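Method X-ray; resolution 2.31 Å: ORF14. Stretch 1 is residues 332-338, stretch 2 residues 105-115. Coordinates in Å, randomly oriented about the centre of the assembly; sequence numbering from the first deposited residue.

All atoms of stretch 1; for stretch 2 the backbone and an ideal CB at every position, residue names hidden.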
# COMPACT_ATOMS: atom_id res chain seq x y z
N THR A 332 9.74 13.01 -6.58
CA THR A 332 9.76 12.86 -8.02
C THR A 332 11.12 13.32 -8.55
O THR A 332 11.80 14.18 -7.92
CB THR A 332 8.62 13.69 -8.70
OG1 THR A 332 8.67 13.49 -10.11
CG2 THR A 332 8.79 15.23 -8.44
N ALA A 333 11.52 12.78 -9.69
CA ALA A 333 12.86 13.06 -10.22
C ALA A 333 12.85 12.92 -11.72
O ALA A 333 12.09 12.14 -12.27
CB ALA A 333 13.85 12.09 -9.65
N GLU A 334 13.71 13.70 -12.38
CA GLU A 334 13.99 13.49 -13.80
C GLU A 334 14.78 12.17 -14.07
O GLU A 334 15.75 11.81 -13.38
CB GLU A 334 14.68 14.72 -14.41
CG GLU A 334 13.78 15.96 -14.52
CD GLU A 334 14.43 17.09 -15.32
OE1 GLU A 334 15.26 17.82 -14.77
OE2 GLU A 334 14.13 17.25 -16.52
N ALA A 335 14.32 11.45 -15.07
CA ALA A 335 14.99 10.26 -15.56
C ALA A 335 16.22 10.62 -16.40
O ALA A 335 17.25 9.97 -16.30
CB ALA A 335 14.00 9.45 -16.42
N GLY A 336 16.09 11.63 -17.25
CA GLY A 336 17.06 11.85 -18.36
C GLY A 336 18.03 12.90 -17.91
O GLY A 336 17.86 13.42 -16.80
N PRO A 337 19.02 13.28 -18.76
CA PRO A 337 19.34 12.97 -20.17
C PRO A 337 19.63 11.50 -20.61
O PRO A 337 18.98 11.00 -21.55
CB PRO A 337 20.60 13.81 -20.46
CG PRO A 337 20.80 14.72 -19.30
CD PRO A 337 19.83 14.40 -18.23
N SER A 338 20.62 10.85 -19.99
CA SER A 338 21.18 9.61 -20.58
C SER A 338 22.66 9.36 -20.20
O SER A 338 23.60 9.92 -20.81
CB SER A 338 21.00 9.64 -22.12
OG SER A 338 21.47 8.45 -22.74
N UNK A 105 22.04 2.10 -7.50
CA UNK A 105 20.70 1.57 -7.76
C UNK A 105 19.81 2.62 -8.43
O UNK A 105 19.09 2.37 -9.36
CB UNK A 105 20.06 1.09 -6.46
N UNK A 106 19.96 3.84 -7.96
CA UNK A 106 19.25 4.95 -8.47
C UNK A 106 19.68 5.25 -9.91
O UNK A 106 18.85 5.61 -10.77
CB UNK A 106 19.46 6.16 -7.56
N UNK A 107 20.98 5.15 -10.16
CA UNK A 107 21.48 5.37 -11.51
C UNK A 107 20.95 4.30 -12.45
O UNK A 107 20.65 4.58 -13.62
CB UNK A 107 23.01 5.38 -11.52
N UNK A 108 20.86 3.07 -11.96
CA UNK A 108 20.29 1.98 -12.73
C UNK A 108 18.77 2.26 -12.93
O UNK A 108 18.25 2.15 -14.05
CB UNK A 108 20.53 0.64 -12.03
N UNK A 109 18.08 2.68 -11.87
CA UNK A 109 16.66 3.17 -11.98
C UNK A 109 16.40 4.18 -13.11
O UNK A 109 15.58 3.93 -13.96
CB UNK A 109 16.25 3.83 -10.66
N UNK A 110 17.13 5.28 -13.15
CA UNK A 110 17.03 6.24 -14.25
C UNK A 110 17.28 5.67 -15.63
O UNK A 110 16.57 6.03 -16.60
CB UNK A 110 18.02 7.38 -14.01
N UNK A 111 18.25 4.77 -15.72
CA UNK A 111 18.49 4.01 -16.95
C UNK A 111 17.28 3.10 -17.38
O UNK A 111 16.90 3.07 -18.57
CB UNK A 111 19.74 3.15 -16.75
N UNK A 112 16.68 2.39 -16.41
CA UNK A 112 15.52 1.50 -16.69
C UNK A 112 14.30 2.36 -17.09
O UNK A 112 13.63 2.06 -18.07
CB UNK A 112 15.19 0.64 -15.47
N UNK A 113 14.11 3.48 -16.41
CA UNK A 113 13.02 4.39 -16.78
C UNK A 113 13.18 4.88 -18.19
O UNK A 113 12.20 4.97 -18.94
CB UNK A 113 12.96 5.58 -15.82
N UNK A 114 14.41 5.20 -18.55
CA UNK A 114 14.73 5.69 -19.86
C UNK A 114 14.53 4.59 -20.93
O UNK A 114 14.05 4.84 -22.02
CB UNK A 114 16.17 6.21 -19.88
N UNK A 115 14.88 3.36 -20.59
CA UNK A 115 14.70 2.26 -21.54
C UNK A 115 13.20 2.06 -21.86
O UNK A 115 12.82 1.71 -22.98
CB UNK A 115 15.30 0.97 -20.98

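Residues 105-115 form continuous helix, with helical phi/psi throughout and some deviation at 109 (-47/-55), so no position needs glycine, and the backbone N-H bonds at 109-115 disfavour proline there. Across from it, the end of a strand at Glu-334 and the loop after it offer backbone carbonyls and the methyls of Ala-333 and Ala-335.

At position 105 the ideal CB has nothing of stretch 1 within 5.5 Å, and many side chains would serve; it is Leu-105, which makes no contact here. Position 106 points sideways, and its CB is also remote, but the methyl of Ala-333 is turned toward the helix. Only a long side chain could reach it, such as an aromatic, methionine or an extended aliphatic chain. The residue is Trp-106, whose t rotamer (chi1 178°) carries the indole across until Trp-106 CZ2 lies 3.6 Å from Ala-333 CB, which meets the ring at its edge. Its NE1 also gives a weak hydrogen bond to water 1, which in turn donates weakly to Glu-334 O, a bridge from ring to strand end.

Positions 107, 108 and 109 are out of reach of stretch 1, which sets no preference among them; they are Ala-107, His-108 and Ala-109.

Position 110 points toward the loop, its ideal CB 3.5 Å from Ala-335 O and 5.0 Å from Glu-334 O. Carbonyls so near ask for a donor: lysine, arginine, glutamine or asparagine could be considered, the longer ones reaching further. Arg-110 is found. Arg-110 NE donates to Glu-334 O (3.0 Å, 163°), while Arg-110 NH2 makes a weak bond to Gly-336 O at 3.3 Å; both acceptors lie near the guanidinium plane. Ala-335 O sits over one face instead, so its 3.1 Å approach to Arg-110 NH2 is not a hydrogen bond.

Position 111 points away and 112 is out of reach; polar or apolar residues would be equally compatible with stretch 1. They are Glu-111 and Leu-112.

At 113 the CB points toward stretch 1, 4.1 Å from Ala-335 CB, which favours a small apolar group. Ala-113 supplies a methyl that packs against that of Ala-335.

Position 114 also points toward the loop, but its ideal CB is 5.2 Å from Ala-335 CB, leaving space for a long chain to run past Gly-336, with carbonyls again within range. Lysine, glutamine or arginine would suit. In Arg-114, CD passes 3.7 Å from Gly-336 CA, and Arg-114 NH1 donates to Ala-335 O at 2.9 Å. Ser-338 CA covers one guanidinium face, 3.4 Å from Arg-114 CZ, and NE donates to water 2.

Position 115 is out of reach; Lys-115 takes no part.

Stretch 2, residues 105-115: LWAHARELARK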
# COMPACT_ATOMS: atom_id res chain seq x y z
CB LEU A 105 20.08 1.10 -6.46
CG LEU A 105 20.56 -0.29 -6.01
CD1 LEU A 105 19.97 -0.58 -4.60
CD2 LEU A 105 20.20 -1.42 -7.04
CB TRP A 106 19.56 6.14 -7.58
CG TRP A 106 18.90 7.32 -8.08
CD1 TRP A 106 19.43 8.28 -8.88
CD2 TRP A 106 17.52 7.65 -7.91
NE1 TRP A 106 18.48 9.26 -9.16
CE2 TRP A 106 17.30 8.87 -8.58
CE3 TRP A 106 16.46 7.05 -7.20
CZ2 TRP A 106 16.05 9.49 -8.59
CZ3 TRP A 106 15.21 7.67 -7.23
CH2 TRP A 106 15.03 8.87 -7.93
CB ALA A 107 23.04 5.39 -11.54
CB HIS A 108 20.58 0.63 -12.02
CG HIS A 108 20.18 -0.58 -12.79
ND1 HIS A 108 19.25 -1.48 -12.31
CD2 HIS A 108 20.57 -1.06 -14.00
CE1 HIS A 108 19.05 -2.44 -13.20
NE2 HIS A 108 19.84 -2.21 -14.23
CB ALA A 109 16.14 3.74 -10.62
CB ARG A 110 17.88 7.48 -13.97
CG ARG A 110 17.37 8.10 -12.68
CD ARG A 110 18.19 9.23 -12.19
NE ARG A 110 18.34 10.25 -13.20
CZ ARG A 110 19.44 10.36 -13.94
NH1 ARG A 110 20.42 9.50 -13.74
NH2 ARG A 110 19.57 11.32 -14.85
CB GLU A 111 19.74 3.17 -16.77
CG GLU A 111 20.25 2.50 -18.01
CD GLU A 111 21.72 2.11 -17.86
OE1 GLU A 111 22.02 1.13 -17.13
OE2 GLU A 111 22.59 2.80 -18.47
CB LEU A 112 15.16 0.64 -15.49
CG LEU A 112 16.16 -0.47 -15.14
CD1 LEU A 112 15.66 -1.20 -13.85
CD2 LEU A 112 16.44 -1.48 -16.36
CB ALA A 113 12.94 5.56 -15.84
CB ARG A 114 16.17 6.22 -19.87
CG ARG A 114 16.23 7.69 -19.93
CD ARG A 114 17.51 8.35 -19.43
NE ARG A 114 18.70 7.51 -19.39
CZ ARG A 114 19.59 7.56 -18.39
NH1 ARG A 114 19.42 8.39 -17.38
NH2 ARG A 114 20.66 6.78 -18.39
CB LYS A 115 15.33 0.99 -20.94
CG LYS A 115 15.07 -0.22 -21.73
CD LYS A 115 15.64 -1.43 -21.04
CE LYS A 115 14.74 -1.88 -19.92
NZ LYS A 115 14.88 -3.36 -19.96
O HOH W 1 18.06 12.10 -10.80
O HOH W 2 19.66 5.78 -21.53
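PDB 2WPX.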